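Local coordinates for CRISPR-associated protein, Cse2 family (PDB 3WA8) that probably acts as the small subunit of a type I-E CRISPR Cascade complex, binding G-rich crRNA sequence and helping to stabilise the R-loop, at residues A28-G33 against L67-W72; Y105-G110 against D157-W162. All coordinates share one frame; numbering follows the deposited sequence.

Contact 1. Residues A28-G33 against L67-W72; sequences ARMRRG and LVAGLW
Met30 rests on Gly70 and Ala69 where helix 24-32 crosses helix 59-72, and these three residues contribute most of the 187 Å² buried between the segments. The evidence for close backbone approach centres on Gly70: its CA lies 4.5 Å from Met30 CA and 3.3 Å from Met30 O. With no side chain on Gly70 to stand between them, the short segment axes approach to 7.6 Å, crossing at a signed angle of -113°, and no hydrogen bond joins the segments.

The thioether arm of Met30 runs on from this point across the neighbouring helix. Its CG is anti to its own carbonyl carbon (chi1 -68°) and the chain is extended beyond it, which carries the sulfur past Ala69 to Trp72. Ala69 CB touches two successive atoms of that arm, lying 4.1 Å from Met30 CG and the same distance from Met30 SD. The sulfur then meets the indole from its rim: Met30 SD is 4.2 Å from Trp72 CZ3 and 5.4 Å from the centroid of the six-membered ring of Trp72. A direction 88° off the ring normal makes this an edge-on Met-aromatic contact, not one over the face. Trp72 also has a polar tie elsewhere, its NE1 hydrogen-bonding to Glu80 OE2, while Leu18 of helix 10-21 packs on both Met30 and Trp72.

Such a steep crossing, with a glycine at the nearest point and a methionine reaching beyond it to a tryptophan edge, is a glycine-mediated helix-helix packing within the all-helical Cse2 fold.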
loop_
_atom_site.group_PDB
_atom_site.type_symbol
_atom_site.label_atom_id
_atom_site.label_comp_id
_atom_site.label_asym_id
_atom_site.label_seq_id
_atom_site.Cartn_x
_atom_site.Cartn_y
_atom_site.Cartn_z
ATOM N N ALA A 28 0.351 -6.444 17.078
ATOM C CA ALA A 28 -0.169 -5.440 17.981
ATOM C C ALA A 28 0.701 -4.193 17.913
ATOM O O ALA A 28 0.167 -3.102 17.738
ATOM C CB ALA A 28 -0.277 -5.972 19.398
ATOM N N ARG A 29 2.025 -4.367 18.005
ATOM C CA ARG A 29 2.961 -3.260 17.892
ATOM C C ARG A 29 2.871 -2.559 16.534
ATOM O O ARG A 29 2.711 -1.315 16.474
ATOM C CB ARG A 29 4.364 -3.732 18.084
ATOM C CG ARG A 29 4.709 -4.024 19.500
ATOM C CD ARG A 29 6.235 -4.062 19.691
ATOM N NE ARG A 29 6.460 -3.445 20.965
ATOM C CZ ARG A 29 6.795 -2.182 21.139
ATOM N NH1 ARG A 29 7.049 -1.388 20.111
ATOM N NH2 ARG A 29 6.907 -1.720 22.363
ATOM N N MET A 30 2.942 -3.359 15.460
ATOM C CA MET A 30 2.846 -2.836 14.084
ATOM C C MET A 30 1.598 -1.967 13.928
ATOM O O MET A 30 1.660 -0.877 13.352
ATOM C CB MET A 30 2.837 -3.961 13.047
ATOM C CG MET A 30 4.144 -4.755 12.914
ATOM S SD MET A 30 3.885 -6.240 11.876
ATOM C CE MET A 30 5.416 -7.129 12.089
ATOM N N ARG A 31 0.479 -2.446 14.491
ATOM C CA ARG A 31 -0.796 -1.734 14.457
ATOM C C ARG A 31 -0.712 -0.433 15.235
ATOM O O ARG A 31 -1.112 0.622 14.740
ATOM C CB ARG A 31 -1.890 -2.606 15.049
ATOM C CG ARG A 31 -2.822 -3.270 14.069
ATOM C CD ARG A 31 -3.747 -4.144 14.895
ATOM N NE ARG A 31 -3.378 -5.545 14.817
ATOM C CZ ARG A 31 -3.390 -6.369 15.849
ATOM N NH1 ARG A 31 -3.700 -5.941 17.065
ATOM N NH2 ARG A 31 -3.064 -7.641 15.682
ATOM N N ARG A 32 -0.180 -0.531 16.453
ATOM C CA ARG A 32 0.017 0.610 17.352
ATOM C C ARG A 32 0.885 1.739 16.756
ATOM O O ARG A 32 0.593 2.910 16.984
ATOM C CB ARG A 32 0.608 0.140 18.676
ATOM C CG ARG A 32 0.855 1.273 19.621
ATOM C CD ARG A 32 0.667 0.893 21.077
ATOM N NE ARG A 32 -0.061 1.967 21.772
ATOM C CZ ARG A 32 -0.111 2.091 23.099
ATOM N NH1 ARG A 32 0.525 1.204 23.866
ATOM N NH2 ARG A 32 -0.793 3.097 23.666
ATOM N N GLY A 33 1.925 1.379 15.993
ATOM C CA GLY A 33 2.794 2.342 15.359
ATOM C C GLY A 33 2.170 3.143 14.226
ATOM O O GLY A 33 2.769 4.086 13.728
ATOM N N LEU A 67 4.879 1.727 8.096
ATOM C CA LEU A 67 3.520 1.998 7.666
ATOM C C LEU A 67 2.963 0.768 6.942
ATOM O O LEU A 67 1.838 0.365 7.198
ATOM C CB LEU A 67 3.487 3.199 6.732
ATOM C CG LEU A 67 2.134 3.701 6.246
ATOM C CD1 LEU A 67 1.331 4.215 7.394
ATOM C CD2 LEU A 67 2.341 4.819 5.257
ATOM N N VAL A 68 3.725 0.151 6.052
ATOM C CA VAL A 68 3.121 -0.957 5.331
ATOM C C VAL A 68 2.884 -2.099 6.307
ATOM O O VAL A 68 1.848 -2.798 6.241
ATOM C CB VAL A 68 3.910 -1.414 4.066
ATOM C CG1 VAL A 68 3.401 -2.731 3.579
ATOM C CG2 VAL A 68 3.750 -0.411 2.958
ATOM N N ALA A 69 3.820 -2.268 7.237
ATOM C CA ALA A 69 3.649 -3.285 8.243
ATOM C C ALA A 69 2.321 -3.055 8.982
ATOM O O ALA A 69 1.469 -3.965 9.078
ATOM C CB ALA A 69 4.798 -3.255 9.177
ATOM N N GLY A 70 2.115 -1.828 9.458
ATOM C CA GLY A 70 0.918 -1.519 10.230
ATOM C C GLY A 70 -0.344 -1.765 9.440
ATOM O O GLY A 70 -1.300 -2.369 9.955
ATOM N N LEU A 71 -0.360 -1.316 8.183
ATOM C CA LEU A 71 -1.567 -1.460 7.397
ATOM C C LEU A 71 -1.817 -2.936 7.164
ATOM O O LEU A 71 -2.949 -3.410 7.270
ATOM C CB LEU A 71 -1.465 -0.729 6.070
ATOM C CG LEU A 71 -1.444 0.792 6.210
ATOM C CD1 LEU A 71 -0.982 1.525 4.915
ATOM C CD2 LEU A 71 -2.785 1.276 6.727
ATOM N N TRP A 72 -0.743 -3.662 6.875
ATOM C CA TRP A 72 -0.860 -5.051 6.551
ATOM C C TRP A 72 -1.386 -5.742 7.800
ATOM O O TRP A 72 -2.282 -6.581 7.737
ATOM C CB TRP A 72 0.494 -5.601 6.109
ATOM C CG TRP A 72 0.525 -7.066 6.101
ATOM C CD1 TRP A 72 -0.006 -7.880 5.154
ATOM C CD2 TRP A 72 1.071 -7.926 7.118
ATOM N NE1 TRP A 72 0.161 -9.201 5.522
ATOM C CE2 TRP A 72 0.827 -9.251 6.720
ATOM C CE3 TRP A 72 1.732 -7.701 8.330
ATOM C CZ2 TRP A 72 1.247 -10.353 7.475
ATOM C CZ3 TRP A 72 2.148 -8.810 9.089
ATOM C CH2 TRP A 72 1.901 -10.110 8.656
#

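Contact 2. Residues Y105-G110 against D157-W162; sequences YRRTLG and DIRIYW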
loop_
_atom_site.group_PDB
_atom_site.type_symbol
_atom_site.label_atom_id
_atom_site.label_comp_id
_atom_site.label_asym_id
_atom_site.label_seq_id
_atom_site.Cartn_x
_atom_site.Cartn_y
_atom_site.Cartn_z
ATOM N N TYR A 105 -0.136 -2.165 -14.031
ATOM C CA TYR A 105 -1.188 -1.307 -13.481
ATOM C C TYR A 105 -2.092 -1.938 -12.433
ATOM O O TYR A 105 -2.381 -1.302 -11.415
ATOM C CB TYR A 105 -2.045 -0.727 -14.602
ATOM C CG TYR A 105 -1.362 0.378 -15.402
ATOM C CD1 TYR A 105 -1.304 0.320 -16.806
ATOM C CD2 TYR A 105 -0.770 1.480 -14.766
ATOM C CE1 TYR A 105 -0.688 1.347 -17.552
ATOM C CE2 TYR A 105 -0.140 2.488 -15.504
ATOM C CZ TYR A 105 -0.108 2.421 -16.887
ATOM O OH TYR A 105 0.497 3.416 -17.606
ATOM N N ARG A 106 -2.544 -3.174 -12.683
ATOM C CA ARG A 106 -3.456 -3.872 -11.762
ATOM C C ARG A 106 -2.820 -4.017 -10.395
ATOM O O ARG A 106 -3.480 -3.936 -9.356
ATOM C CB ARG A 106 -3.831 -5.248 -12.292
ATOM C CG ARG A 106 -4.459 -5.241 -13.681
ATOM C CD ARG A 106 -4.679 -6.674 -14.252
ATOM N NE ARG A 106 -5.297 -6.579 -15.578
ATOM C CZ ARG A 106 -6.611 -6.477 -15.796
ATOM N NH1 ARG A 106 -7.467 -6.492 -14.770
ATOM N NH2 ARG A 106 -7.072 -6.374 -17.045
ATOM N N ARG A 107 -1.508 -4.200 -10.412
ATOM C CA ARG A 107 -0.744 -4.415 -9.201
ATOM C C ARG A 107 -0.469 -3.150 -8.377
ATOM O O ARG A 107 0.083 -3.242 -7.282
ATOM C CB ARG A 107 0.532 -5.214 -9.514
ATOM C CG ARG A 107 0.259 -6.713 -9.683
ATOM C CD ARG A 107 1.509 -7.525 -9.994
ATOM N NE ARG A 107 1.274 -8.973 -9.890
ATOM C CZ ARG A 107 1.343 -9.682 -8.756
ATOM N NH1 ARG A 107 1.648 -9.086 -7.602
ATOM N NH2 ARG A 107 1.113 -10.999 -8.773
ATOM N N THR A 108 -0.905 -1.993 -8.866
ATOM C CA THR A 108 -0.682 -0.719 -8.174
ATOM C C THR A 108 -1.909 -0.242 -7.394
ATOM O O THR A 108 -3.027 -0.611 -7.706
ATOM C CB THR A 108 -0.326 0.399 -9.165
ATOM O OG1 THR A 108 -1.533 0.905 -9.756
ATOM C CG2 THR A 108 0.621 -0.084 -10.244
ATOM N N LEU A 109 -1.714 0.610 -6.403
ATOM C CA LEU A 109 -2.833 0.992 -5.563
ATOM C C LEU A 109 -3.901 1.762 -6.360
ATOM O O LEU A 109 -5.102 1.761 -6.007
ATOM C CB LEU A 109 -2.366 1.795 -4.358
ATOM C CG LEU A 109 -3.394 1.681 -3.229
ATOM C CD1 LEU A 109 -3.348 0.265 -2.657
ATOM C CD2 LEU A 109 -3.224 2.744 -2.130
ATOM N N GLY A 110 -3.459 2.421 -7.429
ATOM C CA GLY A 110 -4.375 3.071 -8.343
ATOM C C GLY A 110 -5.434 2.073 -8.783
ATOM O O GLY A 110 -6.648 2.349 -8.718
ATOM N N ASP A 157 -13.812 -7.592 -1.556
ATOM C CA ASP A 157 -13.278 -8.382 -2.642
ATOM C C ASP A 157 -12.082 -7.744 -3.311
ATOM O O ASP A 157 -11.623 -8.252 -4.321
ATOM C CB ASP A 157 -14.374 -8.595 -3.688
ATOM C CG ASP A 157 -15.676 -9.113 -3.076
ATOM O OD1 ASP A 157 -15.914 -8.862 -1.868
ATOM O OD2 ASP A 157 -16.472 -9.783 -3.788
ATOM N N ILE A 158 -11.576 -6.637 -2.782
ATOM C CA ILE A 158 -10.492 -5.935 -3.451
ATOM C C ILE A 158 -9.130 -6.238 -2.847
ATOM O O ILE A 158 -8.898 -6.014 -1.660
ATOM C CB ILE A 158 -10.709 -4.430 -3.404
ATOM C CG1 ILE A 158 -11.954 -4.084 -4.214
ATOM C CG2 ILE A 158 -9.475 -3.685 -3.932
ATOM C CD1 ILE A 158 -12.376 -2.666 -4.093
ATOM N N ARG A 159 -8.230 -6.745 -3.678
ATOM C CA ARG A 159 -6.893 -7.108 -3.239
ATOM C C ARG A 159 -5.988 -5.895 -3.233
ATOM O O ARG A 159 -6.014 -5.150 -4.179
ATOM C CB ARG A 159 -6.320 -8.173 -4.179
ATOM C CG ARG A 159 -4.830 -8.392 -4.027
ATOM C CD ARG A 159 -4.390 -9.794 -4.411
ATOM N NE ARG A 159 -2.947 -9.939 -4.234
ATOM C CZ ARG A 159 -2.204 -10.861 -4.839
ATOM N NH1 ARG A 159 -2.742 -11.763 -5.657
ATOM N NH2 ARG A 159 -0.905 -10.885 -4.621
ATOM N N ILE A 160 -5.189 -5.708 -2.181
ATOM C CA ILE A 160 -4.134 -4.680 -2.175
ATOM C C ILE A 160 -2.791 -5.368 -2.252
ATOM O O ILE A 160 -2.448 -6.123 -1.334
ATOM C CB ILE A 160 -4.118 -3.847 -0.874
ATOM C CG1 ILE A 160 -5.265 -2.839 -0.864
ATOM C CG2 ILE A 160 -2.803 -3.107 -0.720
ATOM C CD1 ILE A 160 -5.588 -2.320 0.510
ATOM N N TYR A 161 -2.020 -5.128 -3.311
ATOM C CA TYR A 161 -0.709 -5.756 -3.393
ATOM C C TYR A 161 0.305 -5.023 -2.506
ATOM O O TYR A 161 0.889 -4.003 -2.896
ATOM C CB TYR A 161 -0.239 -5.893 -4.832
ATOM C CG TYR A 161 -1.227 -6.592 -5.726
ATOM C CD1 TYR A 161 -1.023 -7.907 -6.145
ATOM C CD2 TYR A 161 -2.364 -5.943 -6.185
ATOM C CE1 TYR A 161 -1.946 -8.568 -7.012
ATOM C CE2 TYR A 161 -3.293 -6.590 -7.041
ATOM C CZ TYR A 161 -3.072 -7.892 -7.436
ATOM O OH TYR A 161 -3.971 -8.487 -8.268
ATOM N N TRP A 162 0.517 -5.534 -1.298
ATOM C CA TRP A 162 1.421 -4.867 -0.370
ATOM C C TRP A 162 2.854 -4.673 -0.852
ATOM O O TRP A 162 3.413 -3.590 -0.683
ATOM C CB TRP A 162 1.399 -5.548 0.965
ATOM C CG TRP A 162 0.029 -5.652 1.478
ATOM C CD1 TRP A 162 -0.782 -6.739 1.404
ATOM C CD2 TRP A 162 -0.726 -4.623 2.141
ATOM N NE1 TRP A 162 -1.991 -6.467 2.003
ATOM C CE2 TRP A 162 -1.991 -5.173 2.453
ATOM C CE3 TRP A 162 -0.449 -3.299 2.518
ATOM C CZ2 TRP A 162 -2.984 -4.451 3.119
ATOM C CZ3 TRP A 162 -1.437 -2.579 3.185
ATOM C CH2 TRP A 162 -2.688 -3.167 3.481
HETATM O O HOH W 1 -0.407 -13.244 -7.420
#
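Two helix N-termini meet here: the turn between helix 102-106 and helix 109-119 brings Arg107 against Tyr161, the N-cap residue of helix 162-170. The contact is CH-pi in kind: Arg107 CG stands 4.0 Å from the centroid of the Tyr161 ring and only 13° off its normal. With CG anti to the carbonyl carbon (chi1 -79°), that methylene sits over the ring face; the chain beyond it is extended to NE, and the two side chains cross at about a right angle. Farther out, Arg107 NH1 comes within 3.3 Å of Tyr161 CD1, but the guanidinium and ring planes are 55° apart and the two groups do not lie flat on each other. The opposite face of the phenol ring is taken by Arg159 CG, over its centre, which leaves the aromatic ring sandwiched between two arginine side chains.

Thr108 holds the N-cap position of helix 109-119. Thr108 OG1 donates to a lone pair of Tyr105 O at 2.9 Å, and Thr108 N bonds to the same oxygen, so that the hydroxyl and the backbone N-H of Thr108 share the carbonyl oxygen of Tyr105 near the end of helix 102-106.

Beside the ring, two like charges approach, Arg107 NH1 and Arg159 NH2 being 4.3 Å apart. A water accepts from Arg159 NH1 at 3.3 Å and, weakly, from Arg107 NH2; Glu164 is a long, weak ion partner of Arg107 NH1. An alanine in place of Tyr161 would probably open a gap between the two arginine chains and leave the CG methylene of each without its ring face. Deeper in, Leu109 CD1 reaches Ile160 CG2 at 3.9 Å, and Leu145 of helix 141-154 touches Leu109 as well.

How the contacts relate
The centres of contacts 1 and 2 lie 19 Å apart, and along the chain the first closes before the second opens. Trp162 nevertheless joins them directly. Its CZ3 is 3.4 Å from Leu71 CB and 3.9 Å from Trp72 N, and its CE3 is 4.0 Å from Val68 CG1, while the Trp162 and Trp72 rings meet edge-to-face. Segment 157-162 thus has a second neighbour: besides segment 105-110 it meets helix 59-72, through Trp162. A bound mercury(II) ion lies about 7 Å from the side chain of Trp72, and a bound mercury(II) ion lies about 4 Å from that of Arg159.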